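Local coordinates for Rho GTPase-activating protein 15 (Homo sapiens, PDB 3BYI) that switches off Rho-type GTPases, RAC1 among them, by stimulating their conversion to the inactive GDP-bound state, at residues A[97-108]-A[174-182]; A[109-119]-A[131-139]. All coordinates share one frame; numbering follows the deposited sequence.

Contact 1: A[97-108]-A[174-182]; sequences KMFFRELPEPLF and VFGPTLLRA
R101 and T178 face each other where helices 97-102 and 174-180 run at 41°, their axes 8.4 Å apart, and beyond R101 the chain turns along the end of the second helix, so that F108 N bonds L179 O at 3.0 Å. R181, the first residue to leave helical phi/psi, with positive phi, sends its side chain back over the loop. Its chain bends at chi3 (-66°), which brings NH1 and NH2 end-on to the single carbonyl oxygen of L103, at 3.0 and 2.9 Å; P106 CD lies over one face of the guanidinium. A water bridges F100 O, L107 N and T178 O. R101 NE and NH2 make only weak bonds to T178 OG1, which itself donates to V174 O. Among the apolar side chains, L179 CD2 sits over the F100 ring, 4.1 Å from its centroid, and L180 CG covers a face of F108. K97 CD touches CG1 of V174, whose side chain lies about 4 Å from that of R58, the predicted arginine finger; K97 NZ bonds Y57 O. Within this RhoGAP domain, the loop after helix 89-102 is thus tied through the carbonyl of L103 to R181, whose charge probably strengthens both bonds.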
loop_
_atom_site.group_PDB
_atom_site.type_symbol
_atom_site.label_atom_id
_atom_site.label_comp_id
_atom_site.label_asym_id
_atom_site.label_seq_id
_atom_site.Cartn_x
_atom_site.Cartn_y
_atom_site.Cartn_z
ATOM N N LYS A 97 -2.101 -5.172 0.660
ATOM C CA LYS A 97 -0.669 -5.148 0.904
ATOM C C LYS A 97 0.110 -5.879 -0.171
ATOM O O LYS A 97 1.183 -5.437 -0.569
ATOM C CB LYS A 97 -0.341 -5.744 2.277
ATOM C CG LYS A 97 -0.747 -4.858 3.473
ATOM C CD LYS A 97 -0.278 -5.475 4.784
ATOM C CE LYS A 97 -0.959 -6.809 5.108
ATOM N NZ LYS A 97 -0.494 -7.310 6.409
ATOM N N MET A 98 -0.429 -7.011 -0.610
ATOM C CA MET A 98 0.163 -7.798 -1.701
ATOM C C MET A 98 0.251 -6.990 -2.999
ATOM O O MET A 98 1.217 -7.138 -3.747
ATOM C CB MET A 98 -0.650 -9.089 -1.959
ATOM C CG MET A 98 -0.081 -9.945 -3.057
ATOM S SD MET A 98 -0.888 -11.533 -3.327
ATOM C CE MET A 98 -0.182 -12.433 -1.926
ATOM N N PHE A 99 -0.762 -6.169 -3.264
ATOM C CA PHE A 99 -0.763 -5.271 -4.415
ATOM C C PHE A 99 0.430 -4.343 -4.332
ATOM O O PHE A 99 1.216 -4.248 -5.268
ATOM C CB PHE A 99 -2.085 -4.484 -4.512
ATOM C CG PHE A 99 -2.084 -3.421 -5.591
ATOM C CD1 PHE A 99 -2.324 -3.768 -6.925
ATOM C CD2 PHE A 99 -1.827 -2.088 -5.275
ATOM C CE1 PHE A 99 -2.313 -2.823 -7.888
ATOM C CE2 PHE A 99 -1.786 -1.107 -6.266
ATOM C CZ PHE A 99 -2.053 -1.451 -7.551
ATOM N N PHE A 100 0.608 -3.694 -3.186
ATOM C CA PHE A 100 1.730 -2.778 -3.030
ATOM C C PHE A 100 3.098 -3.476 -3.070
ATOM O O PHE A 100 4.073 -2.941 -3.626
ATOM C CB PHE A 100 1.576 -1.959 -1.771
ATOM C CG PHE A 100 0.534 -0.886 -1.893
ATOM C CD1 PHE A 100 -0.685 -1.002 -1.230
ATOM C CD2 PHE A 100 0.761 0.215 -2.699
ATOM C CE1 PHE A 100 -1.651 -0.025 -1.368
ATOM C CE2 PHE A 100 -0.177 1.211 -2.817
ATOM C CZ PHE A 100 -1.388 1.095 -2.154
ATOM N N ARG A 101 3.158 -4.692 -2.516
ATOM C CA ARG A 101 4.392 -5.480 -2.536
ATOM C C ARG A 101 4.746 -5.962 -3.942
ATOM O O ARG A 101 5.912 -6.141 -4.233
ATOM C CB ARG A 101 4.328 -6.696 -1.572
ATOM C CG ARG A 101 4.527 -6.341 -0.088
ATOM C CD ARG A 101 4.003 -7.449 0.874
ATOM N NE ARG A 101 3.898 -6.934 2.248
ATOM C CZ ARG A 101 3.127 -7.437 3.219
ATOM N NH1 ARG A 101 2.369 -8.512 3.033
ATOM N NH2 ARG A 101 3.124 -6.859 4.416
ATOM N N GLU A 102 3.739 -6.169 -4.789
ATOM C CA GLU A 102 3.969 -6.730 -6.134
ATOM C C GLU A 102 4.192 -5.644 -7.192
ATOM O O GLU A 102 4.540 -5.966 -8.282
ATOM C CB GLU A 102 2.829 -7.715 -6.513
ATOM C CG GLU A 102 3.248 -8.705 -7.579
ATOM C CD GLU A 102 2.257 -9.809 -7.792
ATOM O OE1 GLU A 102 1.447 -10.090 -6.889
ATOM O OE2 GLU A 102 2.289 -10.393 -8.895
ATOM N N LEU A 103 4.009 -4.366 -6.863
ATOM C CA LEU A 103 4.321 -3.282 -7.788
ATOM C C LEU A 103 5.746 -3.474 -8.199
ATOM O O LEU A 103 6.536 -3.813 -7.368
ATOM C CB LEU A 103 4.157 -1.942 -7.074
ATOM C CG LEU A 103 2.713 -1.511 -6.805
ATOM C CD1 LEU A 103 2.663 -0.190 -6.074
ATOM C CD2 LEU A 103 2.002 -1.388 -8.095
ATOM N N PRO A 104 6.093 -3.323 -9.493
ATOM C CA PRO A 104 7.517 -3.453 -9.833
ATOM C C PRO A 104 8.433 -2.411 -9.179
ATOM O O PRO A 104 9.623 -2.649 -9.042
ATOM C CB PRO A 104 7.549 -3.300 -11.363
ATOM C CG PRO A 104 6.292 -2.633 -11.709
ATOM C CD PRO A 104 5.275 -3.058 -10.682
ATOM N N GLU A 105 7.892 -1.234 -8.886
ATOM C CA GLU A 105 8.611 -0.198 -8.170
ATOM C C GLU A 105 7.709 0.096 -6.967
ATOM O O GLU A 105 6.476 0.053 -7.088
ATOM C CB GLU A 105 8.810 1.045 -9.042
ATOM C CG GLU A 105 9.741 2.088 -8.412
ATOM C CD GLU A 105 9.821 3.414 -9.185
ATOM O OE1 GLU A 105 8.917 3.734 -10.004
ATOM O OE2 GLU A 105 10.814 4.149 -8.951
ATOM N N PRO A 106 8.307 0.316 -5.784
ATOM C CA PRO A 106 7.464 0.680 -4.645
ATOM C C PRO A 106 6.712 2.014 -4.775
ATOM O O PRO A 106 7.089 2.875 -5.563
ATOM C CB PRO A 106 8.453 0.669 -3.441
ATOM C CG PRO A 106 9.818 0.555 -4.008
ATOM C CD PRO A 106 9.729 0.135 -5.431
ATOM N N LEU A 107 5.658 2.180 -3.960
ATOM C CA LEU A 107 4.880 3.422 -3.942
ATOM C C LEU A 107 5.785 4.645 -3.769
ATOM O O LEU A 107 5.577 5.678 -4.400
ATOM C CB LEU A 107 3.826 3.392 -2.832
ATOM C CG LEU A 107 2.827 4.569 -2.736
ATOM C CD1 LEU A 107 2.063 4.754 -4.029
ATOM C CD2 LEU A 107 1.854 4.392 -1.531
ATOM N N PHE A 108 6.762 4.508 -2.886
ATOM C CA PHE A 108 7.791 5.513 -2.703
ATOM C C PHE A 108 8.888 5.193 -3.705
ATOM O O PHE A 108 9.615 4.187 -3.512
ATOM C CB PHE A 108 8.358 5.418 -1.276
ATOM C CG PHE A 108 7.436 5.952 -0.223
ATOM C CD1 PHE A 108 6.288 5.246 0.152
ATOM C CD2 PHE A 108 7.713 7.147 0.399
ATOM C CE1 PHE A 108 5.440 5.731 1.120
ATOM C CE2 PHE A 108 6.861 7.649 1.356
ATOM C CZ PHE A 108 5.731 6.940 1.732
ATOM N N VAL A 174 4.271 -2.410 9.511
ATOM C CA VAL A 174 3.602 -3.079 8.397
ATOM C C VAL A 174 3.897 -2.364 7.089
ATOM O O VAL A 174 4.350 -2.991 6.141
ATOM C CB VAL A 174 2.065 -3.184 8.623
ATOM C CG1 VAL A 174 1.358 -3.757 7.391
ATOM C CG2 VAL A 174 1.772 -4.063 9.836
ATOM N N PHE A 175 3.687 -1.052 7.063
ATOM C CA PHE A 175 3.675 -0.301 5.799
ATOM C C PHE A 175 5.023 0.237 5.357
ATOM O O PHE A 175 5.175 0.600 4.199
ATOM C CB PHE A 175 2.585 0.792 5.825
ATOM C CG PHE A 175 1.232 0.241 5.651
ATOM C CD1 PHE A 175 0.428 -0.037 6.749
ATOM C CD2 PHE A 175 0.790 -0.128 4.391
ATOM C CE1 PHE A 175 -0.810 -0.601 6.552
ATOM C CE2 PHE A 175 -0.420 -0.713 4.201
ATOM C CZ PHE A 175 -1.233 -0.932 5.280
ATOM N N GLY A 176 5.981 0.281 6.276
ATOM C CA GLY A 176 7.328 0.701 5.951
ATOM C C GLY A 176 7.927 -0.137 4.853
ATOM O O GLY A 176 8.247 0.368 3.796
ATOM N N PRO A 177 8.085 -1.434 5.116
ATOM C CA PRO A 177 8.572 -2.362 4.109
ATOM C C PRO A 177 7.652 -2.486 2.881
ATOM O O PRO A 177 8.148 -2.695 1.791
ATOM C CB PRO A 177 8.635 -3.699 4.870
ATOM C CG PRO A 177 8.610 -3.347 6.300
ATOM C CD PRO A 177 7.860 -2.081 6.417
ATOM N N THR A 178 6.339 -2.391 3.089
ATOM C CA THR A 178 5.346 -2.556 2.027
ATOM C C THR A 178 5.418 -1.414 0.986
ATOM O O THR A 178 5.264 -1.654 -0.196
ATOM C CB THR A 178 3.906 -2.690 2.686
ATOM O OG1 THR A 178 3.806 -3.944 3.385
ATOM C CG2 THR A 178 2.794 -2.628 1.703
ATOM N N LEU A 179 5.680 -0.194 1.448
ATOM C CA LEU A 179 5.564 1.005 0.622
ATOM C C LEU A 179 6.908 1.583 0.179
ATOM O O LEU A 179 6.982 2.273 -0.838
ATOM C CB LEU A 179 4.730 2.051 1.380
ATOM C CG LEU A 179 3.302 1.611 1.808
ATOM C CD1 LEU A 179 2.644 2.698 2.520
ATOM C CD2 LEU A 179 2.445 1.241 0.646
ATOM N N LEU A 180 7.967 1.307 0.940
ATOM C CA LEU A 180 9.301 1.826 0.639
ATOM C C LEU A 180 10.302 0.729 0.232
ATOM O O LEU A 180 11.244 0.977 -0.546
ATOM C CB LEU A 180 9.830 2.610 1.832
ATOM C CG LEU A 180 9.079 3.914 2.139
ATOM C CD1 LEU A 180 8.134 3.890 3.370
ATOM C CD2 LEU A 180 10.087 5.007 2.281
ATOM N N ARG A 181 10.116 -0.488 0.735
ATOM C CA ARG A 181 10.913 -1.633 0.231
ATOM C C ARG A 181 12.424 -1.342 0.236
ATOM O O ARG A 181 13.145 -1.705 -0.682
ATOM C CB ARG A 181 10.453 -1.988 -1.195
ATOM C CG ARG A 181 10.817 -3.382 -1.715
ATOM C CD ARG A 181 10.398 -3.526 -3.191
ATOM N NE ARG A 181 8.955 -3.494 -3.350
ATOM C CZ ARG A 181 8.307 -3.476 -4.512
ATOM N NH1 ARG A 181 8.977 -3.501 -5.659
ATOM N NH2 ARG A 181 6.972 -3.442 -4.516
ATOM N N ALA A 182 12.892 -0.715 1.312
ATOM C CA ALA A 182 14.256 -0.169 1.381
ATOM C C ALA A 182 15.264 -1.089 2.045
ATOM O O ALA A 182 16.436 -0.739 2.118
ATOM C CB ALA A 182 14.236 1.197 2.093
HETATM O O HOH W 1 4.806 -0.654 -2.533
HETATM O O HOH W 2 11.271 3.254 -1.822
#

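Contact 2: A[109-119]-A[131-139]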
loop_
_atom_site.group_PDB
_atom_site.type_symbol
_atom_site.label_atom_id
_atom_site.label_comp_id
_atom_site.label_asym_id
_atom_site.label_seq_id
_atom_site.Cartn_x
_atom_site.Cartn_y
_atom_site.Cartn_z
ATOM N N PRO A 109 9.023 6.006 -4.779
ATOM C CA PRO A 109 10.016 5.615 -5.754
ATOM C C PRO A 109 11.434 5.572 -5.180
ATOM O O PRO A 109 11.819 6.392 -4.337
ATOM C CB PRO A 109 9.879 6.682 -6.862
ATOM C CG PRO A 109 8.489 7.289 -6.637
ATOM C CD PRO A 109 8.350 7.264 -5.164
ATOM N N TYR A 110 12.180 4.588 -5.655
ATOM C CA TYR A 110 13.597 4.438 -5.366
ATOM C C TYR A 110 14.381 5.752 -5.591
ATOM O O TYR A 110 15.272 6.088 -4.806
ATOM C CB TYR A 110 14.213 3.359 -6.295
ATOM C CG TYR A 110 13.676 1.925 -6.237
ATOM C CD1 TYR A 110 13.749 1.176 -5.067
ATOM C CD2 TYR A 110 13.171 1.296 -7.402
ATOM C CE1 TYR A 110 13.295 -0.150 -5.018
ATOM C CE2 TYR A 110 12.718 -0.045 -7.380
ATOM C CZ TYR A 110 12.778 -0.761 -6.175
ATOM O OH TYR A 110 12.303 -2.075 -6.120
ATOM N N SER A 111 14.086 6.475 -6.677
ATOM C CA SER A 111 14.783 7.761 -6.920
ATOM C C SER A 111 14.553 8.771 -5.777
ATOM O O SER A 111 15.420 9.593 -5.493
ATOM C CB SER A 111 14.406 8.369 -8.266
ATOM O OG SER A 111 13.022 8.573 -8.417
ATOM N N PHE A 112 13.414 8.677 -5.086
ATOM C CA PHE A 112 13.126 9.563 -3.969
ATOM C C PHE A 112 13.679 9.113 -2.607
ATOM O O PHE A 112 13.766 9.915 -1.679
ATOM C CB PHE A 112 11.621 9.760 -3.845
ATOM C CG PHE A 112 11.048 10.701 -4.851
ATOM C CD1 PHE A 112 10.998 10.361 -6.201
ATOM C CD2 PHE A 112 10.518 11.920 -4.447
ATOM C CE1 PHE A 112 10.444 11.240 -7.139
ATOM C CE2 PHE A 112 9.983 12.803 -5.367
ATOM C CZ PHE A 112 9.940 12.466 -6.714
ATOM N N PHE A 113 14.054 7.849 -2.468
ATOM C CA PHE A 113 14.379 7.310 -1.137
ATOM C C PHE A 113 15.458 8.118 -0.373
ATOM O O PHE A 113 15.263 8.463 0.811
ATOM C CB PHE A 113 14.763 5.821 -1.236
ATOM C CG PHE A 113 15.065 5.198 0.093
ATOM C CD1 PHE A 113 14.076 5.094 1.060
ATOM C CD2 PHE A 113 16.350 4.760 0.404
ATOM C CE1 PHE A 113 14.356 4.549 2.321
ATOM C CE2 PHE A 113 16.630 4.213 1.644
ATOM C CZ PHE A 113 15.640 4.120 2.609
ATOM N N GLU A 114 16.566 8.444 -1.044
ATOM C CA GLU A 114 17.622 9.247 -0.415
ATOM C C GLU A 114 17.078 10.587 0.088
ATOM O O GLU A 114 17.442 11.033 1.176
ATOM C CB GLU A 114 18.818 9.459 -1.350
ATOM N N GLN A 115 16.180 11.203 -0.688
ATOM C CA GLN A 115 15.594 12.497 -0.330
ATOM C C GLN A 115 14.677 12.410 0.869
ATOM O O GLN A 115 14.679 13.333 1.675
ATOM C CB GLN A 115 14.835 13.143 -1.512
ATOM C CG GLN A 115 15.700 13.933 -2.555
ATOM C CD GLN A 115 14.874 14.427 -3.799
ATOM O OE1 GLN A 115 14.409 15.578 -3.810
ATOM N NE2 GLN A 115 14.682 13.557 -4.826
ATOM N N PHE A 116 13.862 11.342 0.946
ATOM C CA PHE A 116 12.931 11.071 2.093
ATOM C C PHE A 116 13.684 10.748 3.380
ATOM O O PHE A 116 13.280 11.179 4.467
ATOM C CB PHE A 116 11.962 9.897 1.806
ATOM C CG PHE A 116 10.713 10.273 0.997
ATOM C CD1 PHE A 116 10.574 9.879 -0.320
ATOM C CD2 PHE A 116 9.693 11.019 1.568
ATOM C CE1 PHE A 116 9.432 10.231 -1.068
ATOM C CE2 PHE A 116 8.552 11.355 0.846
ATOM C CZ PHE A 116 8.421 10.968 -0.480
ATOM N N VAL A 117 14.758 9.967 3.252
ATOM C CA VAL A 117 15.667 9.706 4.389
ATOM C C VAL A 117 16.285 10.990 4.933
ATOM O O VAL A 117 16.297 11.181 6.146
ATOM C CB VAL A 117 16.822 8.730 4.021
ATOM C CG1 VAL A 117 17.865 8.663 5.152
ATOM C CG2 VAL A 117 16.283 7.357 3.722
ATOM N N GLU A 118 16.826 11.839 4.051
ATOM C CA GLU A 118 17.341 13.160 4.452
ATOM C C GLU A 118 16.261 13.952 5.177
ATOM O O GLU A 118 16.547 14.670 6.154
ATOM C CB GLU A 118 17.782 13.998 3.241
ATOM C CG GLU A 118 19.110 13.619 2.618
ATOM C CD GLU A 118 19.546 14.591 1.498
ATOM O OE1 GLU A 118 18.822 15.586 1.245
ATOM O OE2 GLU A 118 20.619 14.361 0.878
ATOM N N ALA A 119 15.032 13.847 4.658
ATOM C CA ALA A 119 13.885 14.559 5.219
ATOM C C ALA A 119 13.593 14.159 6.650
ATOM O O ALA A 119 13.454 15.044 7.491
ATOM C CB ALA A 119 12.627 14.391 4.351
ATOM N N ALA A 131 9.910 19.290 4.710
ATOM C CA ALA A 131 10.794 18.617 3.753
ATOM C C ALA A 131 10.084 17.476 3.039
ATOM O O ALA A 131 10.208 17.326 1.811
ATOM C CB ALA A 131 12.048 18.102 4.449
ATOM N N VAL A 132 9.338 16.694 3.824
ATOM C CA VAL A 132 8.603 15.528 3.344
ATOM C C VAL A 132 7.437 15.918 2.445
ATOM O O VAL A 132 7.161 15.233 1.454
ATOM C CB VAL A 132 8.093 14.665 4.530
ATOM C CG1 VAL A 132 6.905 13.830 4.109
ATOM C CG2 VAL A 132 9.240 13.782 5.084
ATOM N N LYS A 133 6.784 17.029 2.794
ATOM C CA LYS A 133 5.663 17.589 2.040
ATOM C C LYS A 133 6.107 18.154 0.682
ATOM O O LYS A 133 5.396 17.985 -0.338
ATOM C CB LYS A 133 4.989 18.690 2.868
ATOM C CG LYS A 133 3.916 19.457 2.120
ATOM C CD LYS A 133 3.345 20.573 2.966
ATOM C CE LYS A 133 2.128 21.150 2.278
ATOM N NZ LYS A 133 1.770 22.474 2.824
ATOM N N SER A 134 7.269 18.820 0.685
ATOM C CA SER A 134 7.951 19.257 -0.541
ATOM C C SER A 134 8.150 18.075 -1.467
ATOM O O SER A 134 7.864 18.158 -2.672
ATOM C CB SER A 134 9.337 19.811 -0.229
ATOM O OG SER A 134 9.256 20.948 0.596
ATOM N N LEU A 135 8.665 16.976 -0.904
ATOM C CA LEU A 135 8.965 15.804 -1.712
ATOM C C LEU A 135 7.714 15.158 -2.282
ATOM O O LEU A 135 7.733 14.715 -3.407
ATOM C CB LEU A 135 9.774 14.783 -0.919
ATOM C CG LEU A 135 11.270 14.998 -0.931
ATOM C CD1 LEU A 135 11.896 14.108 0.102
ATOM C CD2 LEU A 135 11.825 14.735 -2.347
ATOM N N VAL A 136 6.641 15.081 -1.500
ATOM C CA VAL A 136 5.374 14.517 -1.985
ATOM C C VAL A 136 4.873 15.315 -3.197
ATOM O O VAL A 136 4.349 14.731 -4.159
ATOM C CB VAL A 136 4.288 14.459 -0.863
ATOM C CG1 VAL A 136 2.855 14.199 -1.451
ATOM C CG2 VAL A 136 4.673 13.405 0.161
ATOM N N GLN A 137 5.047 16.642 -3.147
ATOM C CA GLN A 137 4.704 17.529 -4.275
ATOM C C GLN A 137 5.571 17.288 -5.518
ATOM O O GLN A 137 5.192 17.676 -6.611
ATOM C CB GLN A 137 4.750 19.013 -3.844
ATOM C CG GLN A 137 3.540 19.431 -2.961
ATOM C CD GLN A 137 3.753 20.715 -2.123
ATOM O OE1 GLN A 137 4.878 21.216 -1.970
ATOM N NE2 GLN A 137 2.655 21.232 -1.551
ATOM N N LYS A 138 6.732 16.662 -5.365
ATOM C CA LYS A 138 7.534 16.323 -6.535
ATOM C C LYS A 138 7.176 14.959 -7.142
ATOM O O LYS A 138 7.627 14.642 -8.218
ATOM C CB LYS A 138 9.033 16.406 -6.238
ATOM C CG LYS A 138 9.527 17.800 -5.825
ATOM C CD LYS A 138 10.993 17.758 -5.337
ATOM C CE LYS A 138 11.439 19.082 -4.703
ATOM N NZ LYS A 138 10.915 19.271 -3.294
ATOM N N LEU A 139 6.362 14.159 -6.467
ATOM C CA LEU A 139 6.059 12.810 -6.966
ATOM C C LEU A 139 5.167 12.779 -8.211
ATOM O O LEU A 139 4.426 13.727 -8.484
ATOM C CB LEU A 139 5.385 11.991 -5.894
ATOM C CG LEU A 139 6.198 11.531 -4.704
ATOM C CD1 LEU A 139 5.224 11.214 -3.580
ATOM C CD2 LEU A 139 7.078 10.329 -5.066
#
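The F112 ring carries L139 CD2 over the centre of one face, 3.7 Å from its centroid and almost on the ring normal, while K138 O lies at its edge. One turn on, L135 CD1 covers a face of the F116 ring, offset toward the rim, and V136 CG2 and L139 CD1 approach its edge. Both phenylalanines hold CG beside the backbone N (chi1 -77° and -83°), which aims the two rings along the same side of helix 110-119. L135 enters between them as a knob in the hole formed by F112, Q115, F116 and A119; its CD2 meets F112 CD2 at 3.7 Å and also lies against the amide of Q115. Farther along, the small A119 lets the helices draw together: its CB is 3.8 Å from A131 CB and 3.5 Å from V132 CG2. At the other end L139 CD2 also packs against P109 CD. An alanine in place of F112 would probably leave L139 CD2 without its aromatic face and strip one wall from the hole around L135. The helices, antiparallel within 20° and 9.2 Å apart, form a hairpin joined by apolar packing, with helix 189-205 touching F116 and V132. Because directional bonds between the segments are lacking, the fit of L135 and L139 against the two rings probably does much to set how the pair is aligned.

In the fold
Both contacts belong to the all-helical RhoGAP domain, with centres about 15 Å apart. Along the chain, 97-108 leads directly into 109-119, 131-139 follows, and 174-182 comes last, so contact 2 lies wholly between the two halves of contact 1. Contact 1 joins helices 89-102 and 168-180 about 6 Å from the centre of the chain and reaches the neighbourhood of the predicted arginine finger; contact 2, between helices 110-120 and 125-138, lies about 17 Å out, away from that site. They meet where F108 and F116 pack edge-to-face and where A182 touches F113. Helices 141-159 and 189-205 touch both, making the peripheral hairpin continuous with the domain core.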